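Local atomic coordinates of glutathione S-transferase family protein (PDB entry 3LXZ), a protein that probably catalyses the conjugation of reduced glutathione to a wide range of hydrophobic electrophiles, as a glutathione S-transferase. Residues G7-S11 against S208-F212; L21-L26 against Y69-T73; F143-V147 against L188-M192. Numbering follows the deposited sequence.

Interaction 1: G7-S11 against S208-F212; sequences GFSVS and SMPAF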
ATOM      1  N   GLY A   7     -17.699   8.900  -1.585  1.00 17.25           N
ATOM      2  CA  GLY A   7     -17.125   8.772  -0.244  1.00 17.63           C
ATOM      3  C   GLY A   7     -17.882   9.649   0.738  1.00 18.53           C
ATOM      4  O   GLY A   7     -19.089   9.883   0.595  1.00 17.88           O
ATOM      5  N   PHE A   8     -17.194  10.105   1.763  1.00 18.25           N
ATOM      6  CA  PHE A   8     -17.834  10.983   2.710  1.00 18.35           C
ATOM      7  C   PHE A   8     -16.778  11.906   3.267  1.00 17.73           C
ATOM      8  O   PHE A   8     -15.637  11.526   3.389  1.00 16.19           O
ATOM      9  CB  PHE A   8     -18.605  10.184   3.771  1.00 19.05           C
ATOM     10  CG  PHE A   8     -17.750   9.253   4.625  1.00 18.86           C
ATOM     11  CD1 PHE A   8     -17.351   7.985   4.147  1.00 17.84           C
ATOM     12  CD2 PHE A   8     -17.364   9.641   5.906  1.00 19.39           C
ATOM     13  CE1 PHE A   8     -16.575   7.145   4.942  1.00 19.75           C
ATOM     14  CE2 PHE A   8     -16.596   8.801   6.722  1.00 19.62           C
ATOM     15  CZ  PHE A   8     -16.199   7.550   6.234  1.00 20.46           C
ATOM     16  N   SER A   9     -17.178  13.133   3.594  1.00 17.40           N
ATOM     17  CA  SER A   9     -16.210  14.159   3.954  1.00 18.11           C
ATOM     18  C   SER A   9     -15.554  13.984   5.306  1.00 17.88           C
ATOM     19  O   SER A   9     -14.677  14.753   5.657  1.00 18.94           O
ATOM     20  CB  SER A   9     -16.858  15.537   3.840  1.00 17.24           C
ATOM     21  OG  SER A   9     -17.037  15.834   2.475  1.00 21.12           O
ATOM     22  N   VAL A  10     -15.956  12.971   6.064  1.00 17.62           N
ATOM     23  CA  VAL A  10     -15.240  12.692   7.307  1.00 18.18           C
ATOM     24  C   VAL A  10     -14.031  11.774   6.978  1.00 18.75           C
ATOM     25  O   VAL A  10     -13.083  11.685   7.784  1.00 19.94           O
ATOM     26  CB  VAL A  10     -16.172  12.096   8.390  1.00 18.82           C
ATOM     27  CG1 VAL A  10     -15.409  11.752   9.703  1.00 20.31           C
ATOM     28  CG2 VAL A  10     -17.336  13.066   8.711  1.00 18.37           C
ATOM     29  N   SER A  11     -14.043  11.133   5.796  1.00 18.01           N
ATOM     30  CA  SER A  11     -12.966  10.180   5.436  1.00 17.23           C
ATOM     31  C   SER A  11     -11.690  10.904   5.018  1.00 17.46           C
ATOM     32  O   SER A  11     -11.699  11.667   4.046  1.00 15.91           O
ATOM     33  CB  SER A  11     -13.384   9.239   4.303  1.00 17.15           C
ATOM     34  OG  SER A  11     -12.207   8.602   3.793  1.00 16.71           O
ATOM     35  N   SER A 208     -20.915  17.248   7.501  1.00 19.60           N
ATOM     36  CA  SER A 208     -21.183  15.839   7.209  1.00 20.24           C
ATOM     37  C   SER A 208     -21.072  14.981   8.454  1.00 19.44           C
ATOM     38  O   SER A 208     -21.455  13.807   8.445  1.00 20.08           O
ATOM     39  CB  SER A 208     -20.171  15.327   6.167  1.00 20.27           C
ATOM     40  OG  SER A 208     -20.446  15.898   4.877  1.00 24.63           O
HETATM   41  N   MSE A 209     -20.520  15.558   9.503  1.00 19.34           N
HETATM   42  CA  MSE A 209     -20.192  14.781  10.686  1.00 19.76           C
HETATM   43  C   MSE A 209     -21.445  14.162  11.353  1.00 18.90           C
HETATM   44  O   MSE A 209     -21.432  12.960  11.707  1.00 19.23           O
HETATM   45  CB  MSE A 209     -19.350  15.613  11.683  1.00 19.89           C
HETATM   46  CG  MSE A 209     -19.028  14.882  13.004  1.00 24.18           C
HETATM   47 SE   MSE A 209     -17.655  13.464  12.706  1.00 29.46          SE
HETATM   48  CE  MSE A 209     -16.186  14.694  12.216  1.00 30.09           C
ATOM     49  N   PRO A 210     -22.542  14.948  11.505  1.00 18.27           N
ATOM     50  CA  PRO A 210     -23.663  14.348  12.242  1.00 17.75           C
ATOM     51  C   PRO A 210     -24.246  13.123  11.514  1.00 18.77           C
ATOM     52  O   PRO A 210     -24.616  12.114  12.151  1.00 19.50           O
ATOM     53  CB  PRO A 210     -24.672  15.499  12.324  1.00 17.70           C
ATOM     54  CG  PRO A 210     -23.828  16.752  12.271  1.00 16.60           C
ATOM     55  CD  PRO A 210     -22.735  16.394  11.295  1.00 17.48           C
ATOM     56  N   ALA A 211     -24.330  13.180  10.184  1.00 18.21           N
ATOM     57  CA  ALA A 211     -24.868  12.016   9.455  1.00 18.46           C
ATOM     58  C   ALA A 211     -23.944  10.821   9.560  1.00 19.16           C
ATOM     59  O   ALA A 211     -24.406   9.685   9.742  1.00 19.57           O
ATOM     60  CB  ALA A 211     -25.098  12.354   7.999  1.00 17.98           C
ATOM     61  N   PHE A 212     -22.649  11.071   9.424  1.00 19.51           N
ATOM     62  CA  PHE A 212     -21.669  10.001   9.601  1.00 21.04           C
ATOM     63  C   PHE A 212     -21.837   9.339  10.979  1.00 22.25           C
ATOM     64  O   PHE A 212     -21.981   8.114  11.083  1.00 22.68           O
ATOM     65  CB  PHE A 212     -20.250  10.526   9.380  1.00 20.60           C
ATOM     66  CG  PHE A 212     -19.200   9.513   9.685  1.00 21.85           C
ATOM     67  CD1 PHE A 212     -19.124   8.335   8.940  1.00 21.56           C
ATOM     68  CD2 PHE A 212     -18.313   9.712  10.734  1.00 23.78           C
ATOM     69  CE1 PHE A 212     -18.148   7.377   9.214  1.00 22.42           C
ATOM     70  CE2 PHE A 212     -17.332   8.726  11.048  1.00 23.17           C
ATOM     71  CZ  PHE A 212     -17.259   7.583  10.278  1.00 22.80           C
TER
HETATM   72  O   HOH W   1     -19.561  13.830   2.427  1.00 29.66           O
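After strand 3-7 the chain makes a type I beta turn from Phe8 to Ser11, closed by the bond from Ser11 N to Phe8 O (2.9 Å), and Ser11 then takes the N-cap position of helix 12-23. The side of this turn meets helix 198-218, whose Ser208-Phe212 turn comes nearest at Ser9 and Val10: the CA atoms of Ser9 and Ser208 are 6.2 Å apart, those of Val10 and Met209 6.3 Å. No direct hydrogen bond crosses. Phe8 and Phe212 set their rings nearly parallel (19°, centroids 4.7 Å apart) but so far offset that they barely overlap, with Phe8 CE2 3.3 Å from Phe212 CE1. Val10 fills the angle beside them, its CG1 3.7 Å from Phe212 CD2 and 3.9 Å from CE of the selenomethionine Met209. At the polar margin a water accepts from Ser9 N (2.7 Å) and has a weak bond to Ser208 OG (3.3 Å), a hydroxyl whose main partner is the backbone O of Asp204 in the same helix. The turn is the segment between the first strand and first helix of a thioredoxin-like domain, and Ser11 OG, which caps the helix at Tyr14 N, belongs to a residue that binds glutathione. Phe8 also packs on the glutathione-binding Val50 and meets the Tyr34 ring, on which Phe212 packs too; helix 198-218 thus lies against the loop joining strand 3-7 to helix 12-23, beside the glutathione site.

Interaction 2: L21-L26 against Y69-T73; sequences LLEKGL and YIEQT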
ATOM      1  N   LEU A  21      -8.288  17.064  -6.604  1.00 18.68           N
ATOM      2  CA  LEU A  21      -9.224  17.530  -7.635  1.00 19.80           C
ATOM      3  C   LEU A  21      -9.379  19.051  -7.542  1.00 20.30           C
ATOM      4  O   LEU A  21      -9.404  19.727  -8.565  1.00 22.07           O
ATOM      5  CB  LEU A  21     -10.587  16.835  -7.511  1.00 20.19           C
ATOM      6  CG  LEU A  21     -10.592  15.326  -7.832  1.00 19.88           C
ATOM      7  CD1 LEU A  21     -11.862  14.654  -7.368  1.00 22.53           C
ATOM      8  CD2 LEU A  21     -10.394  15.105  -9.308  1.00 22.14           C
ATOM      9  N   LEU A  22      -9.492  19.572  -6.322  1.00 20.84           N
ATOM     10  CA  LEU A  22      -9.658  21.034  -6.117  1.00 21.36           C
ATOM     11  C   LEU A  22      -8.377  21.796  -6.506  1.00 21.53           C
ATOM     12  O   LEU A  22      -8.447  22.855  -7.150  1.00 20.90           O
ATOM     13  CB  LEU A  22     -10.060  21.308  -4.663  1.00 21.18           C
ATOM     14  CG  LEU A  22     -11.511  21.050  -4.262  1.00 22.31           C
ATOM     15  CD1 LEU A  22     -11.637  20.992  -2.760  1.00 21.20           C
ATOM     16  CD2 LEU A  22     -12.481  22.104  -4.856  1.00 26.22           C
ATOM     17  N   GLU A  23      -7.215  21.232  -6.155  1.00 21.77           N
ATOM     18  CA  GLU A  23      -5.935  21.861  -6.415  1.00 23.55           C
ATOM     19  C   GLU A  23      -5.737  21.955  -7.923  1.00 23.47           C
ATOM     20  O   GLU A  23      -5.239  22.966  -8.459  1.00 24.13           O
ATOM     21  CB  GLU A  23      -4.806  21.065  -5.743  1.00 23.90           C
ATOM     22  CG  GLU A  23      -3.418  21.735  -5.787  1.00 29.12           C
ATOM     23  CD  GLU A  23      -3.332  23.079  -5.027  1.00 32.02           C
ATOM     24  OE1 GLU A  23      -3.937  23.224  -3.953  1.00 32.38           O
ATOM     25  OE2 GLU A  23      -2.635  23.990  -5.518  1.00 35.12           O
ATOM     26  N   LYS A  24      -6.204  20.922  -8.619  1.00 22.63           N
ATOM     27  CA  LYS A  24      -6.099  20.835 -10.060  1.00 22.27           C
ATOM     28  C   LYS A  24      -7.214  21.596 -10.828  1.00 22.69           C
ATOM     29  O   LYS A  24      -7.205  21.609 -12.056  1.00 23.37           O
ATOM     30  CB  LYS A  24      -6.042  19.351 -10.481  1.00 22.04           C
ATOM     31  CG  LYS A  24      -4.716  18.680 -10.160  1.00 22.01           C
ATOM     32  CD  LYS A  24      -4.716  17.182 -10.540  1.00 22.37           C
ATOM     33  CE  LYS A  24      -4.130  16.975 -11.912  1.00 22.22           C
ATOM     34  NZ  LYS A  24      -2.644  17.141 -11.880  1.00 21.63           N
ATOM     35  N   GLY A  25      -8.161  22.198 -10.099  1.00 22.82           N
ATOM     36  CA  GLY A  25      -9.289  22.965 -10.676  1.00 23.65           C
ATOM     37  C   GLY A  25     -10.183  22.093 -11.533  1.00 24.54           C
ATOM     38  O   GLY A  25     -10.773  22.571 -12.500  1.00 24.42           O
ATOM     39  N   LEU A  26     -10.290  20.809 -11.176  1.00 23.83           N
ATOM     40  CA  LEU A  26     -11.113  19.847 -11.928  1.00 24.84           C
ATOM     41  C   LEU A  26     -12.569  19.803 -11.478  1.00 25.56           C
ATOM     42  O   LEU A  26     -12.877  19.933 -10.283  1.00 25.57           O
ATOM     43  CB  LEU A  26     -10.494  18.440 -11.850  1.00 24.43           C
ATOM     44  CG  LEU A  26      -9.074  18.341 -12.402  1.00 23.46           C
ATOM     45  CD1 LEU A  26      -8.428  16.997 -12.038  1.00 23.61           C
ATOM     46  CD2 LEU A  26      -9.093  18.542 -13.923  1.00 26.80           C
ATOM     47  N   TYR A  69      -4.116   7.760 -11.394  1.00 18.60           N
ATOM     48  CA  TYR A  69      -5.011   7.877 -12.543  1.00 19.37           C
ATOM     49  C   TYR A  69      -5.324   9.333 -12.834  1.00 19.50           C
ATOM     50  O   TYR A  69      -5.242   9.739 -13.976  1.00 20.32           O
ATOM     51  CB  TYR A  69      -6.310   7.116 -12.303  1.00 19.55           C
ATOM     52  CG  TYR A  69      -7.266   7.179 -13.472  1.00 19.39           C
ATOM     53  CD1 TYR A  69      -7.105   6.372 -14.588  1.00 19.48           C
ATOM     54  CD2 TYR A  69      -8.348   8.050 -13.446  1.00 21.40           C
ATOM     55  CE1 TYR A  69      -8.016   6.431 -15.665  1.00 20.08           C
ATOM     56  CE2 TYR A  69      -9.252   8.125 -14.513  1.00 21.58           C
ATOM     57  CZ  TYR A  69      -9.071   7.303 -15.613  1.00 23.00           C
ATOM     58  OH  TYR A  69      -9.969   7.366 -16.652  1.00 25.93           O
ATOM     59  N   ILE A  70      -5.640  10.116 -11.800  1.00 19.99           N
ATOM     60  CA  ILE A  70      -5.920  11.541 -12.001  1.00 20.27           C
ATOM     61  C   ILE A  70      -4.735  12.296 -12.619  1.00 20.96           C
ATOM     62  O   ILE A  70      -4.919  13.066 -13.579  1.00 20.96           O
ATOM     63  CB  ILE A  70      -6.446  12.202 -10.720  1.00 19.68           C
ATOM     64  CG1 ILE A  70      -7.829  11.679 -10.377  1.00 20.83           C
ATOM     65  CG2 ILE A  70      -6.577  13.730 -10.878  1.00 19.52           C
ATOM     66  CD1 ILE A  70      -8.302  12.096  -8.968  1.00 21.79           C
ATOM     67  N   GLU A  71      -3.525  12.087 -12.089  1.00 20.63           N
ATOM     68  CA  GLU A  71      -2.318  12.709 -12.657  1.00 21.77           C
ATOM     69  C   GLU A  71      -2.125  12.462 -14.165  1.00 22.10           C
ATOM     70  O   GLU A  71      -1.841  13.377 -14.941  1.00 21.92           O
ATOM     71  CB  GLU A  71      -1.056  12.267 -11.911  1.00 22.04           C
ATOM     72  CG  GLU A  71      -0.740  13.041 -10.650  1.00 22.94           C
ATOM     73  CD  GLU A  71      -0.957  14.561 -10.787  1.00 21.81           C
ATOM     74  OE1 GLU A  71      -1.972  15.005 -10.235  1.00 22.45           O
ATOM     75  OE2 GLU A  71      -0.153  15.284 -11.455  1.00 21.12           O
ATOM     76  N   GLN A  72      -2.282  11.191 -14.532  1.00 21.70           N
ATOM     77  CA  GLN A  72      -2.091  10.669 -15.849  1.00 23.05           C
ATOM     78  C   GLN A  72      -3.110  11.201 -16.854  1.00 22.73           C
ATOM     79  O   GLN A  72      -2.755  11.488 -17.995  1.00 24.24           O
ATOM     80  CB  GLN A  72      -2.283   9.160 -15.746  1.00 23.27           C
ATOM     81  CG  GLN A  72      -2.210   8.449 -17.028  1.00 28.61           C
ATOM     82  CD  GLN A  72      -0.935   7.738 -17.116  1.00 36.36           C
ATOM     83  OE1 GLN A  72      -0.884   6.501 -16.953  1.00 37.65           O
ATOM     84  NE2 GLN A  72       0.155   8.510 -17.293  1.00 37.73           N
ATOM     85  N   THR A  73      -4.362  11.322 -16.430  1.00 22.09           N
ATOM     86  CA  THR A  73      -5.460  11.537 -17.370  1.00 22.30           C
ATOM     87  C   THR A  73      -6.012  12.957 -17.379  1.00 22.84           C
ATOM     88  O   THR A  73      -6.659  13.361 -18.347  1.00 22.95           O
ATOM     89  CB  THR A  73      -6.625  10.546 -17.164  1.00 22.16           C
ATOM     90  OG1 THR A  73      -7.192  10.690 -15.847  1.00 21.94           O
ATOM     91  CG2 THR A  73      -6.154   9.096 -17.413  1.00 23.17           C
TER
HETATM   92  O   HOH W   2      -2.283  15.966 -14.740  1.00 35.98           O
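Lys24, just past the end of helix 12-23, extends its side chain to helix 63-73, and its ammonium group is satisfied between that helix and the chain just after it. NZ donates to the backbone O of Lys77, its strongest partner, makes a salt bridge to Glu71 OE1 (2.8 Å), and donates to a water at 3.1 Å that in turn donates to Glu71 O (2.6 Å from the water). The other carboxylate oxygen, Glu71 OE2, accepts from the backbone N of Leu79, so the charged pair also ties the end of helix 63-73 to the chain that follows it. Helix 12-23 ends in a Schellman motif: Leu26 N bonds Leu21 O (3.0 Å) and Gly25 N bonds Leu22 O (3.0 Å), with Gly25 at positive phi. These are two helices of the thioredoxin-like N-terminal domain, packed side by side along one face of its sheet, and Leu21 also touches Phe28 of strand 28-32. Alongside the salt bridge Ile70 is the apolar centre: its CD1 lies 3.7 Å from Leu21 CD2, and its CG2 is 3.9 Å from both Lys24 CD and Leu26 CD1, so the lysine's aliphatic part packs on Ile70 while NZ reaches the polar partners. At the C-terminal end of helix 63-73, Thr73 OG1 donates to Tyr69 O (2.9 Å), an oxygen that also accepts from Thr73 N at 3.0 Å. Tyr69 packs on Ala88, and Thr73 on Pro84, of the second subunit.

Interaction 3: F143-V147 against L188-M192; sequences FAPYV and LLQLM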
ATOM      1  N   PHE A 143      11.261  17.584   3.078  1.00 17.69           N
ATOM      2  CA  PHE A 143      10.652  18.697   3.818  1.00 18.00           C
ATOM      3  C   PHE A 143      11.277  20.025   3.436  1.00 18.23           C
ATOM      4  O   PHE A 143      11.872  20.725   4.264  1.00 18.93           O
ATOM      5  CB  PHE A 143      10.736  18.450   5.314  1.00 16.89           C
ATOM      6  CG  PHE A 143       9.867  17.350   5.772  1.00 18.77           C
ATOM      7  CD1 PHE A 143       8.512  17.560   5.925  1.00 17.44           C
ATOM      8  CD2 PHE A 143      10.398  16.066   6.005  1.00 19.61           C
ATOM      9  CE1 PHE A 143       7.682  16.521   6.345  1.00 20.89           C
ATOM     10  CE2 PHE A 143       9.608  15.034   6.427  1.00 19.47           C
ATOM     11  CZ  PHE A 143       8.230  15.251   6.596  1.00 19.63           C
ATOM     12  N   ALA A 144      11.133  20.377   2.175  1.00 17.63           N
ATOM     13  CA  ALA A 144      11.865  21.510   1.640  1.00 19.08           C
ATOM     14  C   ALA A 144      10.977  22.556   0.981  1.00 18.59           C
ATOM     15  O   ALA A 144      11.397  23.166   0.022  1.00 19.78           O
ATOM     16  CB  ALA A 144      12.959  21.019   0.639  1.00 20.52           C
ATOM     17  N   PRO A 145       9.801  22.858   1.551  1.00 17.47           N
ATOM     18  CA  PRO A 145       9.174  22.457   2.821  1.00 16.97           C
ATOM     19  C   PRO A 145       8.321  21.196   2.713  1.00 17.23           C
ATOM     20  O   PRO A 145       7.980  20.584   3.735  1.00 18.21           O
ATOM     21  CB  PRO A 145       8.265  23.639   3.146  1.00 17.36           C
ATOM     22  CG  PRO A 145       7.875  24.150   1.776  1.00 16.83           C
ATOM     23  CD  PRO A 145       9.108  24.004   0.940  1.00 18.13           C
ATOM     24  N   TYR A 146       7.967  20.844   1.483  1.00 17.76           N
ATOM     25  CA  TYR A 146       7.071  19.718   1.220  1.00 17.74           C
ATOM     26  C   TYR A 146       7.754  18.366   1.393  1.00 17.07           C
ATOM     27  O   TYR A 146       8.993  18.273   1.455  1.00 16.53           O
ATOM     28  CB  TYR A 146       6.475  19.850  -0.191  1.00 17.96           C
ATOM     29  CG  TYR A 146       5.787  21.157  -0.408  1.00 19.46           C
ATOM     30  CD1 TYR A 146       4.463  21.323  -0.034  1.00 18.94           C
ATOM     31  CD2 TYR A 146       6.452  22.238  -1.000  1.00 20.52           C
ATOM     32  CE1 TYR A 146       3.811  22.540  -0.227  1.00 23.61           C
ATOM     33  CE2 TYR A 146       5.791  23.454  -1.201  1.00 23.35           C
ATOM     34  CZ  TYR A 146       4.480  23.590  -0.799  1.00 21.64           C
ATOM     35  OH  TYR A 146       3.800  24.775  -0.991  1.00 25.91           O
ATOM     36  N   VAL A 147       6.943  17.318   1.474  1.00 16.54           N
ATOM     37  CA  VAL A 147       7.462  16.002   1.789  1.00 17.45           C
ATOM     38  C   VAL A 147       8.640  15.595   0.919  1.00 18.00           C
ATOM     39  O   VAL A 147       9.702  15.203   1.447  1.00 18.82           O
ATOM     40  CB  VAL A 147       6.377  14.875   1.810  1.00 16.59           C
ATOM     41  CG1 VAL A 147       7.038  13.527   2.094  1.00 17.92           C
ATOM     42  CG2 VAL A 147       5.347  15.150   2.886  1.00 16.63           C
ATOM     43  N   LEU A 188       5.236  21.807   8.010  1.00 17.32           N
ATOM     44  CA  LEU A 188       4.521  21.461   6.781  1.00 16.99           C
ATOM     45  C   LEU A 188       3.013  21.322   7.066  1.00 16.97           C
ATOM     46  O   LEU A 188       2.186  21.745   6.249  1.00 18.50           O
ATOM     47  CB  LEU A 188       5.114  20.171   6.147  1.00 16.94           C
ATOM     48  CG  LEU A 188       4.370  19.631   4.907  1.00 16.87           C
ATOM     49  CD1 LEU A 188       4.213  20.692   3.803  1.00 18.54           C
ATOM     50  CD2 LEU A 188       5.100  18.404   4.307  1.00 16.56           C
ATOM     51  N   LEU A 189       2.668  20.732   8.207  1.00 17.33           N
ATOM     52  CA  LEU A 189       1.272  20.546   8.540  1.00 17.95           C
ATOM     53  C   LEU A 189       0.602  21.910   8.642  1.00 18.49           C
ATOM     54  O   LEU A 189      -0.503  22.080   8.152  1.00 17.78           O
ATOM     55  CB  LEU A 189       1.106  19.753   9.833  1.00 19.00           C
ATOM     56  CG  LEU A 189      -0.281  19.131  10.043  1.00 22.04           C
ATOM     57  CD1 LEU A 189      -0.643  18.085   8.938  1.00 20.35           C
ATOM     58  CD2 LEU A 189      -0.374  18.468  11.403  1.00 21.94           C
ATOM     59  N   GLN A 190       1.257  22.896   9.259  1.00 17.41           N
ATOM     60  CA  GLN A 190       0.639  24.222   9.302  1.00 17.56           C
ATOM     61  C   GLN A 190       0.515  24.815   7.911  1.00 18.05           C
ATOM     62  O   GLN A 190      -0.478  25.451   7.599  1.00 19.69           O
ATOM     63  CB  GLN A 190       1.431  25.176  10.170  1.00 16.81           C
ATOM     64  CG  GLN A 190       0.695  26.496  10.433  1.00 18.34           C
ATOM     65  CD  GLN A 190       0.941  27.548   9.383  1.00 19.95           C
ATOM     66  OE1 GLN A 190       1.785  27.394   8.500  1.00 22.22           O
ATOM     67  NE2 GLN A 190       0.184  28.651   9.466  1.00 24.55           N
ATOM     68  N   LEU A 191       1.526  24.590   7.078  1.00 18.59           N
ATOM     69  CA  LEU A 191       1.547  25.111   5.714  1.00 19.19           C
ATOM     70  C   LEU A 191       0.401  24.563   4.832  1.00 19.74           C
ATOM     71  O   LEU A 191      -0.278  25.314   4.127  1.00 19.29           O
ATOM     72  CB  LEU A 191       2.908  24.825   5.064  1.00 20.25           C
ATOM     73  CG  LEU A 191       3.074  25.369   3.639  1.00 22.63           C
ATOM     74  CD1 LEU A 191       2.816  26.876   3.556  1.00 27.06           C
ATOM     75  CD2 LEU A 191       4.458  25.056   3.075  1.00 26.86           C
HETATM   76  N   MSE A 192       0.208  23.240   4.881  1.00 19.44           N
HETATM   77  CA  MSE A 192      -0.888  22.579   4.189  1.00 19.73           C
HETATM   78  C   MSE A 192      -2.198  23.079   4.779  1.00 20.29           C
HETATM   79  O   MSE A 192      -3.192  23.156   4.083  1.00 20.39           O
HETATM   80  CB  MSE A 192      -0.801  21.039   4.355  1.00 19.13           C
HETATM   81  CG  MSE A 192       0.390  20.329   3.664  1.00 19.52           C
HETATM   82 SE   MSE A 192       0.527  20.754   1.782  1.00 23.43          SE
HETATM   83  CE  MSE A 192      -1.036  19.801   1.107  1.00 21.90           C
TER
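A cis peptide bond before Pro145 bends the loop 143-147 sharply, and Phe143 sits at positive phi (54°); Phe143 N to Val147 O (3.3 Å) and Ala144 N to Tyr146 O (3.1 Å) hold the bend together. It closes around Leu188, one turn from Met192 in helix 183-193. Leu188 is in the tp rotamer, and its CD2 lies 3.8 Å from Phe143 CE1, 3.7 Å from Pro145 O and 3.6 Å from Val147 CG2, while its CD1 is 3.9 Å from Tyr146 CD1. Leu191, also tp, points toward the loop, with CD2 3.8 Å from Pro145 CG and 4.1 Å from Tyr146 OH. The CA-to-CB bond of Tyr146 is directed sideways, yet its m rotamer brings the ring alongside the helix. The selenomethionine Met192, with all three chi angles m, curls back so that its SE sits at the edge of that ring, 4.2 Å from Tyr146 CE1 and 5.4 Å from the centroid, a Met-aromatic contact. No hydrogen bond crosses, so apolar fit joins the parts. The contact belongs to the all-helical GST C-terminal domain, away from the glutathione site. Helix 154-174 completes it, with Asp156 accepting from Val147 N and Phe159 packing on Val147 and Leu188, while Leu137 of helix 120-140 touches Phe143 and Val147; the loop between helices 120-140 and 154-174 is thus packed against helix 183-193.

Overall arrangement
Interaction 2 lies within the thioredoxin-like N-terminal domain and interaction 3 within the helical C-terminal one, while interaction 1 joins the two. Along the chain, interaction 1 closes a loop that encloses the others in series. Helix 12-23 runs from the Ser11 cap of interaction 1 to the Schellman end of interaction 2, and the centres of these two interactions lie about 22 Å apart; helices 183-193 and 198-218, successive in the chain, serve interactions 3 and 1. Interaction 2 is the most buried and has a direct salt bridge, whereas the partly buried interactions 1 and 3 rely on apolar and aromatic contacts, interaction 1 adding a water between Ser9 N and Ser208 OG, weakly bonded to the latter. Interaction 1 alone contains a glutathione-binding residue.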